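Possible glutathione S-transferase (Rhodopseudomonas palustris, PDB 3M8N) probably acts as a glutathione transferase, joining the thiol of glutathione to electrophilic compounds. Local coordinates at residues K5-Q10 and P44-K49; A103-I108 and Y166-V171; G109-W114 and E130-R135. All blocks are in the same frame, centred on the assembly; numbering follows the deposited sequence.

Contact 1: residues K5-Q10 and P44-K49; sequences KLYSMQ and PDFLAK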
ATOM      1  N   LYS A   5      -8.835  16.025  12.912  1.00 31.13           N
ATOM      2  CA  LYS A   5      -7.535  16.455  13.354  1.00 30.65           C
ATOM      3  C   LYS A   5      -6.494  15.648  12.612  1.00 29.60           C
ATOM      4  O   LYS A   5      -6.536  14.433  12.672  1.00 31.40           O
ATOM      5  CB  LYS A   5      -7.394  16.228  14.852  1.00 31.19           C
ATOM      6  CG  LYS A   5      -6.345  17.113  15.468  1.00 34.41           C
ATOM      7  CD  LYS A   5      -6.037  16.773  16.908  1.00 38.45           C
ATOM      8  CE  LYS A   5      -7.206  16.905  17.776  1.00 39.02           C
ATOM      9  NZ  LYS A   5      -6.758  17.052  19.197  1.00 44.16           N
ATOM     10  N   LEU A   6      -5.580  16.309  11.908  1.00 28.50           N
ATOM     11  CA  LEU A   6      -4.441  15.689  11.308  1.00 26.92           C
ATOM     12  C   LEU A   6      -3.098  16.028  11.962  1.00 27.61           C
ATOM     13  O   LEU A   6      -2.670  17.173  12.015  1.00 28.11           O
ATOM     14  CB  LEU A   6      -4.383  16.025   9.822  1.00 26.27           C
ATOM     15  CG  LEU A   6      -3.355  15.388   8.875  1.00 23.58           C
ATOM     16  CD1 LEU A   6      -3.677  13.884   8.607  1.00 22.83           C
ATOM     17  CD2 LEU A   6      -3.254  16.176   7.559  1.00 23.16           C
ATOM     18  N   TYR A   7      -2.397  14.989  12.390  1.00 27.70           N
ATOM     19  CA  TYR A   7      -1.028  15.124  12.823  1.00 27.92           C
ATOM     20  C   TYR A   7      -0.184  14.937  11.594  1.00 27.38           C
ATOM     21  O   TYR A   7      -0.295  13.930  10.894  1.00 27.48           O
ATOM     22  CB  TYR A   7      -0.687  14.082  13.876  1.00 28.35           C
ATOM     23  CG  TYR A   7      -1.492  14.207  15.168  1.00 30.09           C
ATOM     24  CD1 TYR A   7      -0.951  14.809  16.296  1.00 30.06           C
ATOM     25  CD2 TYR A   7      -2.798  13.683  15.257  1.00 31.03           C
ATOM     26  CE1 TYR A   7      -1.684  14.901  17.464  1.00 31.90           C
ATOM     27  CE2 TYR A   7      -3.529  13.759  16.398  1.00 32.03           C
ATOM     28  CZ  TYR A   7      -2.978  14.380  17.500  1.00 34.27           C
ATOM     29  OH  TYR A   7      -3.739  14.452  18.638  1.00 37.44           O
ATOM     30  N   SER A   8       0.633  15.944  11.321  1.00 27.14           N
ATOM     31  CA  SER A   8       1.231  16.132  10.007  1.00 27.51           C
ATOM     32  C   SER A   8       2.632  16.670  10.090  1.00 27.07           C
ATOM     33  O   SER A   8       2.929  17.481  10.892  1.00 27.05           O
ATOM     34  CB  SER A   8       0.333  17.073   9.152  1.00 27.10           C
ATOM     35  OG  SER A   8       0.899  17.442   7.935  1.00 27.29           O
HETATM   36  N   MSE A   9       3.501  16.197   9.237  1.00 28.55           N
HETATM   37  CA  MSE A   9       4.742  16.858   9.038  1.00 28.92           C
HETATM   38  C   MSE A   9       4.735  17.614   7.726  1.00 28.18           C
HETATM   39  O   MSE A   9       4.416  17.093   6.688  1.00 27.77           O
HETATM   40  CB  MSE A   9       5.836  15.821   9.042  1.00 30.10           C
HETATM   41  CG  MSE A   9       7.206  16.410   9.149  1.00 35.43           C
HETATM   42 SE   MSE A   9       8.551  14.994   9.160  1.00 49.97          SE
HETATM   43  CE  MSE A   9       9.802  15.823   7.947  1.00 43.56           C
ATOM     44  N   GLN A  10       5.136  18.863   7.786  1.00 29.66           N
ATOM     45  CA  GLN A  10       5.030  19.807   6.655  1.00 30.86           C
ATOM     46  C   GLN A  10       5.818  19.332   5.431  1.00 30.57           C
ATOM     47  O   GLN A  10       5.301  19.294   4.340  1.00 30.38           O
ATOM     48  CB  GLN A  10       5.398  21.233   7.136  1.00 30.70           C
ATOM     49  CG  GLN A  10       5.175  22.374   6.162  1.00 33.64           C
ATOM     50  CD  GLN A  10       3.698  22.587   5.796  1.00 33.61           C
ATOM     51  OE1 GLN A  10       2.805  22.439   6.607  1.00 38.43           O
ATOM     52  NE2 GLN A  10       3.460  22.877   4.556  1.00 34.18           N
ATOM     53  N   PRO A  44       6.256   9.559  24.650  1.00 45.76           N
ATOM     54  CA  PRO A  44       5.143   8.903  25.272  1.00 45.24           C
ATOM     55  C   PRO A  44       3.812   9.382  24.704  1.00 45.11           C
ATOM     56  O   PRO A  44       3.047   8.597  24.161  1.00 45.44           O
ATOM     57  CB  PRO A  44       5.285   9.347  26.717  1.00 45.19           C
ATOM     58  CG  PRO A  44       6.780   9.477  26.912  1.00 46.33           C
ATOM     59  CD  PRO A  44       7.417   9.600  25.560  1.00 45.73           C
ATOM     60  N   ASP A  45       3.550  10.663  24.844  1.00 45.32           N
ATOM     61  CA  ASP A  45       2.288  11.275  24.458  1.00 46.43           C
ATOM     62  C   ASP A  45       1.807  10.923  23.050  1.00 45.05           C
ATOM     63  O   ASP A  45       0.637  10.583  22.868  1.00 45.04           O
ATOM     64  CB  ASP A  45       2.428  12.782  24.655  1.00 48.31           C
ATOM     65  CG  ASP A  45       3.141  13.125  26.009  1.00 53.70           C
ATOM     66  OD1 ASP A  45       2.449  13.662  26.936  1.00 55.86           O
ATOM     67  OD2 ASP A  45       4.368  12.788  26.157  1.00 57.40           O
ATOM     68  N   PHE A  46       2.720  10.965  22.076  1.00 43.70           N
ATOM     69  CA  PHE A  46       2.400  10.552  20.714  1.00 42.15           C
ATOM     70  C   PHE A  46       2.246   9.024  20.546  1.00 42.89           C
ATOM     71  O   PHE A  46       1.333   8.543  19.848  1.00 43.32           O
ATOM     72  CB  PHE A  46       3.385  11.099  19.689  1.00 40.76           C
ATOM     73  CG  PHE A  46       2.918  10.901  18.265  1.00 38.40           C
ATOM     74  CD1 PHE A  46       2.100  11.845  17.647  1.00 35.14           C
ATOM     75  CD2 PHE A  46       3.218   9.742  17.573  1.00 34.50           C
ATOM     76  CE1 PHE A  46       1.648  11.650  16.382  1.00 29.68           C
ATOM     77  CE2 PHE A  46       2.777   9.562  16.307  1.00 32.37           C
ATOM     78  CZ  PHE A  46       1.995  10.525  15.716  1.00 31.28           C
ATOM     79  N   LEU A  47       3.132   8.247  21.161  1.00 42.35           N
ATOM     80  CA  LEU A  47       3.073   6.814  20.988  1.00 40.84           C
ATOM     81  C   LEU A  47       1.772   6.281  21.541  1.00 40.12           C
ATOM     82  O   LEU A  47       1.260   5.277  21.107  1.00 40.03           O
ATOM     83  CB  LEU A  47       4.268   6.198  21.657  1.00 40.90           C
ATOM     84  CG  LEU A  47       5.479   6.438  20.792  1.00 39.56           C
ATOM     85  CD1 LEU A  47       6.647   5.902  21.529  1.00 41.70           C
ATOM     86  CD2 LEU A  47       5.368   5.732  19.500  1.00 38.40           C
ATOM     87  N   ALA A  48       1.200   7.015  22.466  1.00 40.07           N
ATOM     88  CA  ALA A  48      -0.092   6.668  22.955  1.00 40.67           C
ATOM     89  C   ALA A  48      -1.155   6.609  21.839  1.00 41.10           C
ATOM     90  O   ALA A  48      -2.015   5.738  21.892  1.00 43.31           O
ATOM     91  CB  ALA A  48      -0.505   7.619  24.058  1.00 41.04           C
ATOM     92  N   LYS A  49      -1.112   7.503  20.841  1.00 40.08           N
ATOM     93  CA  LYS A  49      -2.131   7.542  19.753  1.00 38.35           C
ATOM     94  C   LYS A  49      -1.757   6.658  18.564  1.00 36.95           C
ATOM     95  O   LYS A  49      -2.611   6.023  17.948  1.00 36.24           O
ATOM     96  CB  LYS A  49      -2.297   8.959  19.260  1.00 38.14           C
ATOM     97  CG  LYS A  49      -2.308   9.953  20.318  1.00 39.40           C
ATOM     98  CD  LYS A  49      -1.728  11.206  19.746  1.00 42.26           C
ATOM     99  CE  LYS A  49      -1.504  12.283  20.807  1.00 44.40           C
ATOM    100  NZ  LYS A  49      -2.708  13.118  20.993  1.00 44.97           N
TER
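Y7 carries the whole of its strand's side of this contact, meeting K49 with its hydroxyl and F46 with its ring. The ammonium of K49 donates a hydrogen bond to the phenol oxygen, NZ to OH 2.9 Å. The same NZ lies 3.7 Å from CZ of Y7, obliquely to the ring, while K49 CE lies 3.8 Å from OH of Y7, the two side chains running roughly perpendicular. F46 presents its edge to the face of Y7 in an offset edge-to-face pair, the planes 78° apart. The nearest atoms are F46 CE1 and Y7 CD1 at 4.1 Å, so the touch is light and lies toward the rim of the tyrosine ring. In the thioredoxin-like N-terminal domain of a glutathione S-transferase, strand 4-8 is an inner strand of the mixed sheet, and here segment 44-49, with its short helix 44-47, brings F46 and K49 against a single side chain of that strand. CG of F46 stands anti to the backbone N (chi1 -169°), which carries the ring nearer the strand than its CB direction alone would. Bends at chi2 and chi4 bring the lysine amine round to the phenol. Further out, Y7 is bonded through its backbone to L57 and rests on V32 and V34, while F46 packs on V55 and L57.

Contact 2: residues A103-I108 and Y166-V171; sequences ALEPNI and YGYTHV
I108 and Y168 meet where the two backbones come nearest, their CA atoms 6.3 Å apart. The CG2 branch of the isoleucine does the touching, 3.8 Å from CB of Y168; with CG1 anti to the carbonyl carbon (chi1 -57°), CG2 is the branch turned to the tyrosine, and the two side chains run alongside each other, pointing opposite ways. The ring of Y168 runs on toward E105. There the carboxylate reaches the ring's edge, OE1 lying 3.9 Å from CE2 near the ring plane, and the carboxylate plane stands 83° from that of the ring. E105 gets there with CG anti to the backbone N (chi1 162°) and a bend at chi2, and its OE1 accepts a hydrogen bond from N14 ND2, which helps to fix the carboxylate. On the other flank L104 sets CD2 against the hydroxyl of T169, 3.3 Å from OG1, a close methyl-to-oxygen approach. That hydroxyl is satisfied within its own helix by the carbonyl of L165. No hydrogen bond links the two segments; van der Waals contacts, two of them involving side-chain oxygens bonded to other residues, account for the 274 Å² buried. The long helix 87-117 is kinked here, P106 having no N-H to give to the turn before. Around this pair, helix 129-146 reaches L104 through A139 and T169 through M143, helix 183-193 packs on T169 with W188 and L189, and N14 of helix 13-24 joins from the N-terminal domain.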
ATOM      1  N   ALA A 103       6.668   0.379  -4.635  1.00 29.09           N
ATOM      2  CA  ALA A 103       7.549   0.881  -5.695  1.00 28.89           C
ATOM      3  C   ALA A 103       8.021   2.319  -5.603  1.00 28.85           C
ATOM      4  O   ALA A 103       9.134   2.571  -5.913  1.00 29.42           O
ATOM      5  CB  ALA A 103       6.981   0.591  -7.067  1.00 27.80           C
ATOM      6  N   LEU A 104       7.212   3.263  -5.143  1.00 31.22           N
ATOM      7  CA  LEU A 104       7.639   4.690  -4.978  1.00 31.77           C
ATOM      8  C   LEU A 104       8.183   5.105  -3.630  1.00 32.77           C
ATOM      9  O   LEU A 104       9.269   5.716  -3.567  1.00 33.66           O
ATOM     10  CB  LEU A 104       6.533   5.700  -5.331  1.00 31.83           C
ATOM     11  CG  LEU A 104       6.619   6.402  -6.662  1.00 32.78           C
ATOM     12  CD1 LEU A 104       6.615   5.382  -7.768  1.00 34.12           C
ATOM     13  CD2 LEU A 104       5.455   7.268  -6.793  1.00 34.07           C
ATOM     14  N   GLU A 105       7.403   4.838  -2.575  1.00 32.54           N
ATOM     15  CA  GLU A 105       7.794   5.112  -1.227  1.00 32.87           C
ATOM     16  C   GLU A 105       9.184   4.599  -0.917  1.00 31.79           C
ATOM     17  O   GLU A 105      10.011   5.376  -0.531  1.00 32.39           O
ATOM     18  CB  GLU A 105       6.792   4.486  -0.267  1.00 33.79           C
ATOM     19  CG  GLU A 105       7.285   4.313   1.218  1.00 37.43           C
ATOM     20  CD  GLU A 105       6.708   5.376   2.148  1.00 40.24           C
ATOM     21  OE1 GLU A 105       5.582   5.805   1.884  1.00 40.81           O
ATOM     22  OE2 GLU A 105       7.356   5.776   3.136  1.00 42.25           O
ATOM     23  N   PRO A 106       9.448   3.295  -1.113  1.00 31.70           N
ATOM     24  CA  PRO A 106      10.750   2.758  -0.744  1.00 32.32           C
ATOM     25  C   PRO A 106      11.969   3.235  -1.564  1.00 32.31           C
ATOM     26  O   PRO A 106      13.097   3.007  -1.160  1.00 33.68           O
ATOM     27  CB  PRO A 106      10.571   1.261  -0.946  1.00 31.51           C
ATOM     28  CG  PRO A 106       9.114   1.079  -1.044  1.00 31.39           C
ATOM     29  CD  PRO A 106       8.636   2.243  -1.727  1.00 31.06           C
ATOM     30  N   ASN A 107      11.740   3.892  -2.676  1.00 31.25           N
ATOM     31  CA  ASN A 107      12.797   4.254  -3.550  1.00 31.36           C
ATOM     32  C   ASN A 107      12.837   5.730  -3.767  1.00 30.54           C
ATOM     33  O   ASN A 107      13.809   6.392  -3.404  1.00 30.89           O
ATOM     34  CB  ASN A 107      12.590   3.526  -4.862  1.00 31.87           C
ATOM     35  CG  ASN A 107      12.705   2.041  -4.712  1.00 32.27           C
ATOM     36  OD1 ASN A 107      11.789   1.304  -5.047  1.00 34.58           O
ATOM     37  ND2 ASN A 107      13.824   1.591  -4.209  1.00 32.49           N
ATOM     38  N   ILE A 108      11.772   6.274  -4.339  1.00 30.34           N
ATOM     39  CA  ILE A 108      11.742   7.722  -4.511  1.00 29.49           C
ATOM     40  C   ILE A 108      11.541   8.406  -3.209  1.00 28.90           C
ATOM     41  O   ILE A 108      12.104   9.465  -2.960  1.00 29.22           O
ATOM     42  CB  ILE A 108      10.684   8.196  -5.526  1.00 29.77           C
ATOM     43  CG1 ILE A 108      10.916   7.526  -6.891  1.00 29.02           C
ATOM     44  CG2 ILE A 108      10.631   9.728  -5.569  1.00 29.62           C
ATOM     45  CD1 ILE A 108      10.255   8.217  -8.046  1.00 31.05           C
ATOM     46  N   TYR A 166       1.194  11.296  -6.804  1.00 24.91           N
ATOM     47  CA  TYR A 166       1.732  12.604  -6.878  1.00 24.43           C
ATOM     48  C   TYR A 166       2.687  12.960  -5.759  1.00 24.52           C
ATOM     49  O   TYR A 166       3.606  13.691  -5.990  1.00 25.97           O
ATOM     50  CB  TYR A 166       0.613  13.665  -7.038  1.00 24.11           C
ATOM     51  CG  TYR A 166       1.157  15.031  -7.328  1.00 22.33           C
ATOM     52  CD1 TYR A 166       1.387  15.467  -8.635  1.00 20.19           C
ATOM     53  CD2 TYR A 166       1.509  15.867  -6.276  1.00 22.11           C
ATOM     54  CE1 TYR A 166       1.935  16.774  -8.871  1.00 19.46           C
ATOM     55  CE2 TYR A 166       2.039  17.113  -6.490  1.00 21.83           C
ATOM     56  CZ  TYR A 166       2.257  17.555  -7.785  1.00 21.79           C
ATOM     57  OH  TYR A 166       2.812  18.799  -7.872  1.00 24.07           O
ATOM     58  N   GLY A 167       2.445  12.498  -4.551  1.00 24.30           N
ATOM     59  CA  GLY A 167       3.242  12.797  -3.375  1.00 24.63           C
ATOM     60  C   GLY A 167       4.756  12.769  -3.506  1.00 25.65           C
ATOM     61  O   GLY A 167       5.419  13.775  -3.210  1.00 27.14           O
ATOM     62  N   TYR A 168       5.307  11.623  -3.899  1.00 25.37           N
ATOM     63  CA  TYR A 168       6.721  11.505  -4.174  1.00 24.73           C
ATOM     64  C   TYR A 168       7.047  11.814  -5.631  1.00 25.07           C
ATOM     65  O   TYR A 168       8.029  12.438  -5.888  1.00 24.46           O
ATOM     66  CB  TYR A 168       7.290  10.142  -3.712  1.00 24.58           C
ATOM     67  CG  TYR A 168       7.232  10.021  -2.248  1.00 24.32           C
ATOM     68  CD1 TYR A 168       7.880  10.942  -1.447  1.00 25.53           C
ATOM     69  CD2 TYR A 168       6.469   9.054  -1.649  1.00 26.05           C
ATOM     70  CE1 TYR A 168       7.799  10.886  -0.061  1.00 28.68           C
ATOM     71  CE2 TYR A 168       6.371   8.983  -0.232  1.00 31.40           C
ATOM     72  CZ  TYR A 168       7.049   9.900   0.552  1.00 29.68           C
ATOM     73  OH  TYR A 168       6.976   9.869   1.930  1.00 32.07           O
ATOM     74  N   THR A 169       6.222  11.390  -6.588  1.00 25.66           N
ATOM     75  CA  THR A 169       6.527  11.664  -7.987  1.00 26.22           C
ATOM     76  C   THR A 169       6.899  13.130  -8.191  1.00 27.49           C
ATOM     77  O   THR A 169       7.807  13.451  -8.958  1.00 29.19           O
ATOM     78  CB  THR A 169       5.423  11.242  -8.955  1.00 26.01           C
ATOM     79  OG1 THR A 169       5.065   9.868  -8.729  1.00 26.93           O
ATOM     80  CG2 THR A 169       5.905  11.334 -10.398  1.00 24.74           C
ATOM     81  N   HIS A 170       6.291  14.024  -7.456  1.00 27.43           N
ATOM     82  CA  HIS A 170       6.456  15.395  -7.787  1.00 27.74           C
ATOM     83  C   HIS A 170       7.742  15.959  -7.256  1.00 28.59           C
ATOM     84  O   HIS A 170       8.169  17.035  -7.688  1.00 28.55           O
ATOM     85  CB  HIS A 170       5.273  16.232  -7.309  1.00 27.48           C
ATOM     86  CG  HIS A 170       5.416  16.764  -5.925  1.00 25.40           C
ATOM     87  ND1 HIS A 170       5.260  15.985  -4.804  1.00 26.19           N
ATOM     88  CD2 HIS A 170       5.675  18.010  -5.476  1.00 26.96           C
ATOM     89  CE1 HIS A 170       5.445  16.715  -3.725  1.00 24.05           C
ATOM     90  NE2 HIS A 170       5.686  17.954  -4.103  1.00 26.41           N
ATOM     91  N   VAL A 171       8.364  15.276  -6.325  1.00 28.54           N
ATOM     92  CA  VAL A 171       9.655  15.752  -5.857  1.00 30.44           C
ATOM     93  C   VAL A 171      10.838  14.966  -6.436  1.00 31.25           C
ATOM     94  O   VAL A 171      11.952  15.240  -6.079  1.00 33.22           O
ATOM     95  CB  VAL A 171       9.789  15.719  -4.322  1.00 30.53           C
ATOM     96  CG1 VAL A 171       8.973  16.752  -3.672  1.00 29.99           C
ATOM     97  CG2 VAL A 171       9.444  14.349  -3.761  1.00 31.54           C
TER

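Contact 3: residues G109-W114 and E130-R135; sequences GSAYFW and EDWLER
The hydroxyl of S110 is held by the carbonyl oxygen of P106, one turn back in its own helix, while the CB of the same serine lies over the six-membered ring of W132. This CH-pi contact puts CB 3.7 Å from the ring centroid and 24° off the normal. With OG anti to the carbonyl carbon, the oxygen turns back along its helix and the CB is left against the indole. A111 adds its backbone N over the same face, 3.8 Å from CE3 of W132, and its CB stands 4.3 Å from that carbon. W114, one turn on, brings CD1 to 3.5 Å from CH2 of W132; the two indole planes are only 16° apart but offset so far that little of one lies over the other. Helices 87-117 and 129-146 of the all-helical GST C-terminal domain thus meet here chiefly through the W132 indole, their local axes 9.7 Å apart and running at 137°, about midway between antiparallel and perpendicular. Were W132 replaced by an alanine, S110 CB and W114 CD1 would lose the ring they rest on, and a gap is likely to open between the two helices. No hydrogen bond crosses between 109-114 and 130-135, which implies that shape and dispersion, with the weak attraction of a C-H for an aromatic face, hold these segments together, rather than directed polar bonds.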
ATOM      1  N   GLY A 109      10.755   7.791  -2.346  1.00 28.69           N
ATOM      2  CA  GLY A 109      10.565   8.348  -1.007  1.00 28.86           C
ATOM      3  C   GLY A 109      11.784   8.347  -0.104  1.00 28.77           C
ATOM      4  O   GLY A 109      12.020   9.322   0.613  1.00 28.69           O
ATOM      5  N   SER A 110      12.534   7.238  -0.100  1.00 29.17           N
ATOM      6  CA  SER A 110      13.799   7.190   0.639  1.00 29.84           C
ATOM      7  C   SER A 110      14.823   8.168   0.075  1.00 29.51           C
ATOM      8  O   SER A 110      15.478   8.857   0.815  1.00 29.80           O
ATOM      9  CB  SER A 110      14.403   5.784   0.697  1.00 30.02           C
ATOM     10  OG  SER A 110      13.496   4.688   0.789  1.00 31.82           O
ATOM     11  N   ALA A 111      14.940   8.213  -1.252  1.00 30.40           N
ATOM     12  CA  ALA A 111      15.745   9.218  -1.962  1.00 30.73           C
ATOM     13  C   ALA A 111      15.415  10.627  -1.482  1.00 31.18           C
ATOM     14  O   ALA A 111      16.286  11.357  -1.031  1.00 31.10           O
ATOM     15  CB  ALA A 111      15.549   9.079  -3.527  1.00 30.98           C
ATOM     16  N   TYR A 112      14.128  10.981  -1.519  1.00 31.84           N
ATOM     17  CA  TYR A 112      13.652  12.261  -0.992  1.00 32.25           C
ATOM     18  C   TYR A 112      14.021  12.477   0.469  1.00 32.54           C
ATOM     19  O   TYR A 112      14.446  13.556   0.899  1.00 32.21           O
ATOM     20  CB  TYR A 112      12.117  12.396  -1.174  1.00 32.46           C
ATOM     21  CG  TYR A 112      11.553  13.619  -0.481  1.00 32.22           C
ATOM     22  CD1 TYR A 112      11.695  14.885  -1.041  1.00 32.00           C
ATOM     23  CD2 TYR A 112      10.918  13.507   0.757  1.00 33.44           C
ATOM     24  CE1 TYR A 112      11.215  16.000  -0.411  1.00 34.49           C
ATOM     25  CE2 TYR A 112      10.431  14.617   1.408  1.00 34.90           C
ATOM     26  CZ  TYR A 112      10.593  15.861   0.817  1.00 35.45           C
ATOM     27  OH  TYR A 112      10.133  16.963   1.458  1.00 37.41           O
ATOM     28  N   PHE A 113      13.806  11.451   1.272  1.00 33.67           N
ATOM     29  CA  PHE A 113      13.981  11.643   2.691  1.00 33.41           C
ATOM     30  C   PHE A 113      15.442  11.918   2.971  1.00 33.23           C
ATOM     31  O   PHE A 113      15.779  12.878   3.669  1.00 32.95           O
ATOM     32  CB  PHE A 113      13.503  10.410   3.476  1.00 33.22           C
ATOM     33  CG  PHE A 113      13.662  10.557   4.949  1.00 33.67           C
ATOM     34  CD1 PHE A 113      12.742  11.300   5.685  1.00 35.52           C
ATOM     35  CD2 PHE A 113      14.747   9.991   5.604  1.00 34.90           C
ATOM     36  CE1 PHE A 113      12.898  11.465   7.068  1.00 36.72           C
ATOM     37  CE2 PHE A 113      14.917  10.139   6.976  1.00 34.54           C
ATOM     38  CZ  PHE A 113      13.997  10.863   7.714  1.00 35.33           C
ATOM     39  N   TRP A 114      16.284  11.044   2.423  1.00 33.37           N
ATOM     40  CA  TRP A 114      17.730  11.031   2.731  1.00 35.11           C
ATOM     41  C   TRP A 114      18.487  12.120   2.005  1.00 35.52           C
ATOM     42  O   TRP A 114      19.271  12.823   2.619  1.00 35.49           O
ATOM     43  CB  TRP A 114      18.346   9.630   2.488  1.00 34.26           C
ATOM     44  CG  TRP A 114      17.864   8.671   3.505  1.00 33.74           C
ATOM     45  CD1 TRP A 114      16.909   7.705   3.348  1.00 33.98           C
ATOM     46  CD2 TRP A 114      18.270   8.617   4.866  1.00 32.47           C
ATOM     47  NE1 TRP A 114      16.697   7.060   4.539  1.00 33.74           N
ATOM     48  CE2 TRP A 114      17.529   7.599   5.483  1.00 32.58           C
ATOM     49  CE3 TRP A 114      19.200   9.335   5.622  1.00 33.74           C
ATOM     50  CZ2 TRP A 114      17.691   7.271   6.810  1.00 33.67           C
ATOM     51  CZ3 TRP A 114      19.366   9.007   6.938  1.00 34.97           C
ATOM     52  CH2 TRP A 114      18.618   7.976   7.525  1.00 34.64           C
ATOM     53  N   GLU A 130      21.940   3.690  -5.637  1.00 50.26           N
ATOM     54  CA  GLU A 130      21.783   3.345  -7.058  1.00 51.06           C
ATOM     55  C   GLU A 130      20.634   2.325  -7.305  1.00 50.32           C
ATOM     56  O   GLU A 130      20.116   2.172  -8.438  1.00 50.18           O
ATOM     57  CB  GLU A 130      23.152   3.034  -7.730  1.00 52.16           C
ATOM     58  CG  GLU A 130      23.207   1.818  -8.679  1.00 56.15           C
ATOM     59  CD  GLU A 130      23.745   0.564  -7.966  1.00 61.70           C
ATOM     60  OE1 GLU A 130      24.969   0.537  -7.682  1.00 62.90           O
ATOM     61  OE2 GLU A 130      22.953  -0.382  -7.681  1.00 63.17           O
ATOM     62  N   ASP A 131      20.230   1.663  -6.211  1.00 49.06           N
ATOM     63  CA  ASP A 131      18.998   0.889  -6.171  1.00 47.57           C
ATOM     64  C   ASP A 131      17.778   1.772  -6.181  1.00 44.65           C
ATOM     65  O   ASP A 131      16.838   1.475  -6.896  1.00 44.32           O
ATOM     66  CB  ASP A 131      18.949   0.090  -4.908  1.00 48.65           C
ATOM     67  CG  ASP A 131      19.788  -1.101  -4.988  1.00 54.79           C
ATOM     68  OD1 ASP A 131      19.722  -1.756  -6.068  1.00 59.11           O
ATOM     69  OD2 ASP A 131      20.515  -1.373  -3.984  1.00 61.70           O
ATOM     70  N   TRP A 132      17.802   2.835  -5.369  1.00 41.58           N
ATOM     71  CA  TRP A 132      16.700   3.776  -5.295  1.00 39.00           C
ATOM     72  C   TRP A 132      16.467   4.298  -6.689  1.00 39.80           C
ATOM     73  O   TRP A 132      15.339   4.282  -7.187  1.00 39.19           O
ATOM     74  CB  TRP A 132      16.986   4.904  -4.321  1.00 37.47           C
ATOM     75  CG  TRP A 132      16.957   4.420  -2.974  1.00 32.09           C
ATOM     76  CD1 TRP A 132      16.402   3.257  -2.540  1.00 31.21           C
ATOM     77  CD2 TRP A 132      17.496   5.056  -1.834  1.00 30.18           C
ATOM     78  NE1 TRP A 132      16.554   3.130  -1.177  1.00 30.52           N
ATOM     79  CE2 TRP A 132      17.230   4.230  -0.722  1.00 29.00           C
ATOM     80  CE3 TRP A 132      18.184   6.265  -1.629  1.00 34.05           C
ATOM     81  CZ2 TRP A 132      17.633   4.563   0.584  1.00 29.01           C
ATOM     82  CZ3 TRP A 132      18.572   6.604  -0.291  1.00 30.43           C
ATOM     83  CH2 TRP A 132      18.283   5.747   0.777  1.00 28.61           C
ATOM     84  N   LEU A 133      17.556   4.719  -7.332  1.00 40.43           N
ATOM     85  CA  LEU A 133      17.508   5.190  -8.695  1.00 40.70           C
ATOM     86  C   LEU A 133      17.061   4.052  -9.633  1.00 40.48           C
ATOM     87  O   LEU A 133      16.098   4.178 -10.407  1.00 39.65           O
ATOM     88  CB  LEU A 133      18.865   5.795  -9.103  1.00 40.45           C
ATOM     89  CG  LEU A 133      19.245   7.168  -8.522  1.00 41.54           C
ATOM     90  CD1 LEU A 133      20.342   7.859  -9.337  1.00 42.01           C
ATOM     91  CD2 LEU A 133      18.089   8.126  -8.450  1.00 42.09           C
ATOM     92  N   GLU A 134      17.760   2.937  -9.556  1.00 40.20           N
ATOM     93  CA  GLU A 134      17.410   1.856 -10.413  1.00 40.82           C
ATOM     94  C   GLU A 134      15.888   1.512 -10.258  1.00 39.95           C
ATOM     95  O   GLU A 134      15.185   1.342 -11.256  1.00 39.95           O
ATOM     96  CB  GLU A 134      18.430   0.689 -10.241  1.00 40.75           C
ATOM     97  CG  GLU A 134      17.898  -0.769 -10.147  1.00 46.38           C
ATOM     98  CD  GLU A 134      17.000  -1.227 -11.327  1.00 54.05           C
ATOM     99  OE1 GLU A 134      17.436  -1.095 -12.495  1.00 55.87           O
ATOM    100  OE2 GLU A 134      15.854  -1.735 -11.082  1.00 56.63           O
ATOM    101  N   ARG A 135      15.387   1.426  -9.025  1.00 38.69           N
ATOM    102  CA  ARG A 135      14.044   0.885  -8.796  1.00 38.15           C
ATOM    103  C   ARG A 135      12.983   1.957  -9.006  1.00 36.27           C
ATOM    104  O   ARG A 135      11.901   1.655  -9.461  1.00 36.37           O
ATOM    105  CB  ARG A 135      13.895   0.284  -7.390  1.00 37.97           C
ATOM    106  CG  ARG A 135      14.857  -0.800  -7.008  1.00 40.77           C
ATOM    107  CD  ARG A 135      14.147  -2.104  -7.068  1.00 48.92           C
ATOM    108  NE  ARG A 135      13.733  -2.390  -8.449  1.00 56.87           N
ATOM    109  CZ  ARG A 135      12.735  -3.210  -8.803  1.00 60.85           C
ATOM    110  NH1 ARG A 135      12.008  -3.851  -7.856  1.00 59.71           N
ATOM    111  NH2 ARG A 135      12.463  -3.368 -10.112  1.00 59.75           N
TER

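How the contacts relate
Contact 1 stands apart in the thioredoxin-like N-terminal domain, its centre about 23 Å and 26 Å from those of contacts 2 and 3, and is the only one with a hydrogen bond between its segments, joining a strand to the segment that carries a short helix. Contacts 2 and 3 belong to the helical domain and share helix 87-117: their centres lie about 9 Å apart, and they touch, L104 O probably accepting a hydrogen bond from G109 N. Contact 2, its centre about 7 Å from the chain centre, is core, combining an aliphatic touch with side-chain oxygens satisfied by other residues; contact 3, about 15 Å out, is only partly buried and depends on one indole. Contact 1 is buried although it lies farthest out.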